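Local atomic coordinates of lipase (Pelosinus fermentans, PDB entry 5AH0), a protein that is a lipase of the alpha/beta-hydrolase superfamily that cleaves ester bonds, including those of the polyester poly(butylene adipate-co-terephthalate). Residues H10-W15 and N173-F178; K180-S185 and T284-P289. All blocks are in the same frame, centred on the assembly; numbering follows the deposited sequence.

Overall arrangement
Contact 1 and contact 2 share helix 173-190. Contact 1 uses its first turns, residues 173-178, and contact 2 uses the next ones, residues 180-185. Their centres are about 10 Å apart. The loop 10-15, which follows strand 6-9 of the parallel sheet, packs against this helix in contact 1. Segment 284-289, a turn running into the start of helix 288-294, packs against it in contact 2. Both segments of contact 1 come before those of contact 2 in the chain. They also touch directly: Met13 CB lies 3.5 Å from Leu182 CD2, and Phe178 CE1 lies 3.8 Å from Leu287 CD2. One helix thus joins a strand-end loop to a much later part of the chain through buried, largely apolar packing.

Contact 1. Residues H10-W15 and N173-F178; sequences HGFMGW and NIFGDF
An aromatic cluster of Phe12, Phe175 and Phe178 joins the loop after strand 6-9 to the first turns of helix 173-190. Phe12 reaches both helix rings with the far end of its own. Its CE1 and CZ meet Phe175, with Phe12 CZ 3.5 Å from Phe175 CE2. Its CE2 meets Phe178, at 3.3 Å from Phe178 CD2. Neither pair is a full stack. The Phe12 and Phe175 planes are tilted by 19°, and their centroids lie 5.1 Å apart, so the rings are slid apart and barely overlap. Phe12 and Phe178 are also slid apart, at 30° between planes. Phe12 CG stands anti to the backbone N (chi1 172°), which carries the ring out of the loop to the helix rings. The Gly11-Gly14 stretch is a type II beta turn, with Met13 at its positive-phi position. Gly11 O accepts from Gly14 N and, at 3.1 Å, from His10 ND1. That last bond lies in the imidazole plane and, with the one between His10 NE2 and Val48 N, holds the ring's rotation. In related lipases of the alpha/beta-hydrolase fold, a His-Gly loop at this place contributes to the oxyanion hole, so a similar role is likely here. Met13 folds back over one face of the Phe12 ring, its CG 3.4 Å above the plane and offset toward the rim. From there Met13 CG also approaches Phe178 CE2, at 4.3 Å. Outside the two segments, Phe290 packs edge-to-face with Phe178, and Leu239 touches Phe12.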
loop_
_atom_site.group_PDB
_atom_site.type_symbol
_atom_site.label_atom_id
_atom_site.label_comp_id
_atom_site.label_asym_id
_atom_site.label_seq_id
_atom_site.Cartn_x
_atom_site.Cartn_y
_atom_site.Cartn_z
ATOM N N HIS A 10 -4.476 -2.250 0.446
ATOM C CA HIS A 10 -3.985 -2.235 -0.938
ATOM C C HIS A 10 -2.827 -1.257 -1.149
ATOM O O HIS A 10 -2.578 -0.369 -0.321
ATOM C CB HIS A 10 -5.127 -1.901 -1.903
ATOM C CG HIS A 10 -5.643 -0.501 -1.769
ATOM N ND1 HIS A 10 -4.928 0.599 -2.194
ATOM C CD2 HIS A 10 -6.806 -0.024 -1.264
ATOM C CE1 HIS A 10 -5.629 1.695 -1.950
ATOM N NE2 HIS A 10 -6.771 1.345 -1.382
ATOM N N GLY A 11 -2.130 -1.415 -2.271
ATOM C CA GLY A 11 -0.970 -0.588 -2.542
ATOM C C GLY A 11 -1.202 0.496 -3.582
ATOM O O GLY A 11 -2.275 1.099 -3.657
ATOM N N PHE A 12 -0.168 0.753 -4.374
ATOM C CA PHE A 12 -0.206 1.743 -5.443
ATOM C C PHE A 12 -1.260 1.397 -6.510
ATOM O O PHE A 12 -1.240 0.308 -7.058
ATOM C CB PHE A 12 1.205 1.856 -6.034
ATOM C CG PHE A 12 1.303 2.697 -7.270
ATOM C CD1 PHE A 12 0.679 3.932 -7.354
ATOM C CD2 PHE A 12 2.046 2.250 -8.350
ATOM C CE1 PHE A 12 0.783 4.705 -8.508
ATOM C CE2 PHE A 12 2.155 3.007 -9.500
ATOM C CZ PHE A 12 1.525 4.241 -9.581
ATOM N N MET A 13 -2.171 2.335 -6.778
ATOM C CA MET A 13 -3.274 2.175 -7.740
ATOM C C MET A 13 -4.313 1.150 -7.323
ATOM O O MET A 13 -5.192 0.796 -8.113
ATOM C CB MET A 13 -2.759 1.794 -9.130
ATOM C CG MET A 13 -1.819 2.796 -9.772
ATOM S SD MET A 13 -2.612 4.366 -10.066
ATOM C CE MET A 13 -4.060 3.918 -11.024
ATOM N N GLY A 14 -4.225 0.683 -6.083
ATOM C CA GLY A 14 -5.211 -0.240 -5.548
ATOM C C GLY A 14 -6.587 0.395 -5.463
ATOM O O GLY A 14 -6.698 1.624 -5.453
ATOM N N TRP A 15 -7.625 -0.442 -5.402
ATOM C CA TRP A 15 -9.030 0.001 -5.429
ATOM C C TRP A 15 -9.913 -0.725 -4.407
ATOM O O TRP A 15 -9.594 -1.831 -3.971
ATOM C CB TRP A 15 -9.611 -0.193 -6.837
ATOM C CG TRP A 15 -9.621 -1.616 -7.279
ATOM C CD1 TRP A 15 -10.647 -2.516 -7.147
ATOM C CD2 TRP A 15 -8.553 -2.319 -7.928
ATOM N NE1 TRP A 15 -10.274 -3.742 -7.669
ATOM C CE2 TRP A 15 -9.001 -3.640 -8.167
ATOM C CE3 TRP A 15 -7.266 -1.961 -8.338
ATOM C CZ2 TRP A 15 -8.203 -4.598 -8.792
ATOM C CZ3 TRP A 15 -6.474 -2.921 -8.947
ATOM C CH2 TRP A 15 -6.944 -4.221 -9.164
ATOM N N ASN A 173 8.247 10.026 -15.588
ATOM C CA ASN A 173 7.239 9.964 -16.636
ATOM C C ASN A 173 6.572 8.602 -16.738
ATOM O O ASN A 173 5.419 8.487 -17.143
ATOM C CB ASN A 173 7.855 10.321 -17.977
ATOM C CG ASN A 173 7.556 11.736 -18.384
ATOM O OD1 ASN A 173 6.643 12.364 -17.848
ATOM N ND2 ASN A 173 8.328 12.259 -19.329
ATOM N N ILE A 174 7.293 7.558 -16.373
ATOM C CA ILE A 174 6.754 6.223 -16.551
ATOM C C ILE A 174 5.788 5.876 -15.414
ATOM O O ILE A 174 4.928 5.006 -15.552
ATOM C CB ILE A 174 7.884 5.190 -16.658
ATOM C CG1 ILE A 174 7.331 3.859 -17.172
ATOM C CG2 ILE A 174 8.609 5.047 -15.331
ATOM C CD1 ILE A 174 8.380 2.965 -17.785
ATOM N N PHE A 175 5.915 6.589 -14.301
ATOM C CA PHE A 175 4.949 6.504 -13.207
ATOM C C PHE A 175 3.528 6.811 -13.687
ATOM O O PHE A 175 2.595 6.082 -13.388
ATOM C CB PHE A 175 5.347 7.467 -12.088
ATOM C CG PHE A 175 4.269 7.698 -11.066
ATOM C CD1 PHE A 175 3.303 8.681 -11.259
ATOM C CD2 PHE A 175 4.239 6.954 -9.899
ATOM C CE1 PHE A 175 2.324 8.899 -10.330
ATOM C CE2 PHE A 175 3.258 7.176 -8.948
ATOM C CZ PHE A 175 2.300 8.144 -9.163
ATOM N N GLY A 176 3.366 7.911 -14.410
ATOM C CA GLY A 176 2.070 8.274 -14.958
ATOM C C GLY A 176 1.619 7.345 -16.077
ATOM O O GLY A 176 0.423 7.124 -16.270
ATOM N N ASP A 177 2.569 6.803 -16.832
ATOM C CA ASP A 177 2.209 5.870 -17.885
ATOM C C ASP A 177 1.651 4.603 -17.259
ATOM O O ASP A 177 0.670 4.033 -17.744
ATOM C CB ASP A 177 3.406 5.524 -18.760
ATOM C CG ASP A 177 3.052 4.529 -19.849
ATOM O OD1 ASP A 177 2.527 4.957 -20.902
ATOM O OD2 ASP A 177 3.269 3.313 -19.646
ATOM N N PHE A 178 2.285 4.167 -16.174
ATOM C CA PHE A 178 1.828 2.985 -15.473
ATOM C C PHE A 178 0.428 3.195 -14.906
ATOM O O PHE A 178 -0.418 2.314 -14.987
ATOM C CB PHE A 178 2.771 2.601 -14.343
ATOM C CG PHE A 178 2.320 1.384 -13.608
ATOM C CD1 PHE A 178 2.551 0.131 -14.140
ATOM C CD2 PHE A 178 1.601 1.489 -12.431
ATOM C CE1 PHE A 178 2.096 -0.997 -13.496
ATOM C CE2 PHE A 178 1.142 0.357 -11.777
ATOM C CZ PHE A 178 1.387 -0.881 -12.311
#

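Contact 2. Residues K180-S185 and T284-P289; sequences KNLVAS and TPLLYP
Pro285 O is gripped twice in the turn that presents Leu286 to Asn181, Leu182 and Ser185. Thr284 OG1 donates to Pro285 O at 2.9 Å. Tyr288 N donates to the same Pro285 O at 3.1 Å and closes a type I beta turn. The two donors reach Pro285 O from opposite faces of its plane. Leu286 is the second residue of that turn, just before helix 288-294. With chi1 at 177° its side chain runs out from the backbone, and both methyls reach helix 173-190. Leu286 CD1 rests against Asn181 CB, at 3.9 Å, and against the Asn181 backbone O. Leu286 CD2 lies 3.8 Å from Ser185 CB, one helical turn further on. It also reaches Leu182 CD1 at 4.1 Å, where the two leucines meet at a slant. Leu286 alone makes this contact from the turn, touching three residues of the helix. With an alanine here both methyls go, which would probably open a gap beside Asn181 and Ser185 and cost Leu182 its apolar partner from this turn. Asn181 ND2 is bound to Asp177 O, in the preceding turn of the same helix, and Ser185 OG to Pro278 O. No hydrogen bond crosses between the two segments, so the helix and the turn are joined here by van der Waals packing alone.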
loop_
_atom_site.group_PDB
_atom_site.type_symbol
_atom_site.label_atom_id
_atom_site.label_comp_id
_atom_site.label_asym_id
_atom_site.label_seq_id
_atom_site.Cartn_x
_atom_site.Cartn_y
_atom_site.Cartn_z
ATOM N N LYS A 180 -2.037 5.369 -15.832
ATOM C CA LYS A 180 -2.991 5.404 -16.928
ATOM C C LYS A 180 -3.269 4.008 -17.469
ATOM O O LYS A 180 -4.426 3.616 -17.632
ATOM C CB LYS A 180 -2.476 6.298 -18.049
ATOM C CG LYS A 180 -2.528 7.785 -17.733
ATOM C CD LYS A 180 -1.547 8.550 -18.609
ATOM C CE LYS A 180 -1.935 10.012 -18.687
ATOM N NZ LYS A 180 -0.903 10.830 -19.358
ATOM N N ASN A 181 -2.213 3.236 -17.706
ATOM C CA ASN A 181 -2.392 1.913 -18.286
ATOM C C ASN A 181 -3.059 0.926 -17.335
ATOM O O ASN A 181 -3.791 0.044 -17.773
ATOM C CB ASN A 181 -1.056 1.359 -18.751
ATOM C CG ASN A 181 -0.654 1.903 -20.099
ATOM O OD1 ASN A 181 -1.195 1.492 -21.132
ATOM N ND2 ASN A 181 0.297 2.837 -20.103
ATOM N N LEU A 182 -2.842 1.077 -16.033
ATOM C CA LEU A 182 -3.524 0.196 -15.092
ATOM C C LEU A 182 -5.035 0.423 -15.130
ATOM O O LEU A 182 -5.802 -0.528 -15.133
ATOM C CB LEU A 182 -3.008 0.388 -13.670
ATOM C CG LEU A 182 -3.741 -0.570 -12.726
ATOM C CD1 LEU A 182 -2.797 -1.527 -12.063
ATOM C CD2 LEU A 182 -4.561 0.184 -11.690
ATOM N N VAL A 183 -5.470 1.677 -15.153
ATOM C CA VAL A 183 -6.899 1.956 -15.249
ATOM C C VAL A 183 -7.449 1.419 -16.555
ATOM O O VAL A 183 -8.470 0.742 -16.578
ATOM C CB VAL A 183 -7.212 3.456 -15.165
ATOM C CG1 VAL A 183 -8.721 3.695 -15.279
ATOM C CG2 VAL A 183 -6.688 4.019 -13.875
ATOM N N ALA A 184 -6.748 1.714 -17.642
ATOM C CA ALA A 184 -7.156 1.251 -18.953
ATOM C C ALA A 184 -7.213 -0.262 -18.978
ATOM O O ALA A 184 -8.131 -0.849 -19.551
ATOM C CB ALA A 184 -6.202 1.760 -20.007
ATOM N N SER A 185 -6.250 -0.890 -18.314
ATOM C CA SER A 185 -6.197 -2.344 -18.257
ATOM C C SER A 185 -7.396 -2.928 -17.525
ATOM O O SER A 185 -7.985 -3.902 -17.980
ATOM C CB SER A 185 -4.919 -2.816 -17.573
ATOM O OG SER A 185 -4.884 -4.235 -17.502
ATOM N N THR A 284 0.429 -7.177 -24.756
ATOM C CA THR A 284 1.230 -8.023 -23.892
ATOM C C THR A 284 0.582 -8.074 -22.508
ATOM O O THR A 284 -0.421 -7.385 -22.255
ATOM C CB THR A 284 2.667 -7.491 -23.769
ATOM O OG1 THR A 284 2.648 -6.250 -23.055
ATOM C CG2 THR A 284 3.281 -7.289 -25.131
ATOM N N PRO A 285 1.151 -8.858 -21.589
ATOM C CA PRO A 285 0.691 -8.637 -20.203
ATOM C C PRO A 285 0.960 -7.175 -19.778
ATOM O O PRO A 285 1.935 -6.603 -20.280
ATOM C CB PRO A 285 1.537 -9.617 -19.392
ATOM C CG PRO A 285 1.809 -10.753 -20.368
ATOM C CD PRO A 285 2.008 -10.048 -21.718
ATOM N N LEU A 286 0.135 -6.600 -18.896
ATOM C CA LEU A 286 0.300 -5.211 -18.450
ATOM C C LEU A 286 1.714 -4.919 -17.961
ATOM O O LEU A 286 2.302 -3.913 -18.324
ATOM C CB LEU A 286 -0.695 -4.877 -17.323
ATOM C CG LEU A 286 -0.617 -3.477 -16.694
ATOM C CD1 LEU A 286 -0.818 -2.410 -17.770
ATOM C CD2 LEU A 286 -1.662 -3.272 -15.601
ATOM N N LEU A 287 2.267 -5.817 -17.154
ATOM C CA LEU A 287 3.534 -5.567 -16.500
ATOM C C LEU A 287 4.764 -5.771 -17.383
ATOM O O LEU A 287 5.892 -5.524 -16.938
ATOM C CB LEU A 287 3.644 -6.468 -15.274
ATOM C CG LEU A 287 2.580 -6.227 -14.200
ATOM C CD1 LEU A 287 2.825 -7.129 -13.021
ATOM C CD2 LEU A 287 2.609 -4.766 -13.787
ATOM N N TYR A 288 4.560 -6.236 -18.618
ATOM C CA TYR A 288 5.686 -6.578 -19.473
ATOM C C TYR A 288 6.649 -5.394 -19.741
ATOM O O TYR A 288 7.848 -5.514 -19.511
ATOM C CB TYR A 288 5.202 -7.176 -20.795
ATOM C CG TYR A 288 6.345 -7.435 -21.757
ATOM C CD1 TYR A 288 7.219 -8.498 -21.560
ATOM C CD2 TYR A 288 6.561 -6.604 -22.854
ATOM C CE1 TYR A 288 8.290 -8.731 -22.439
ATOM C CE2 TYR A 288 7.614 -6.830 -23.740
ATOM C CZ TYR A 288 8.471 -7.895 -23.528
ATOM O OH TYR A 288 9.516 -8.111 -24.393
ATOM N N PRO A 289 6.134 -4.253 -20.226
ATOM C CA PRO A 289 7.103 -3.185 -20.480
ATOM C C PRO A 289 7.688 -2.601 -19.192
ATOM O O PRO A 289 8.837 -2.162 -19.189
ATOM C CB PRO A 289 6.275 -2.133 -21.228
ATOM C CG PRO A 289 4.890 -2.327 -20.701
ATOM C CD PRO A 289 4.750 -3.821 -20.504
#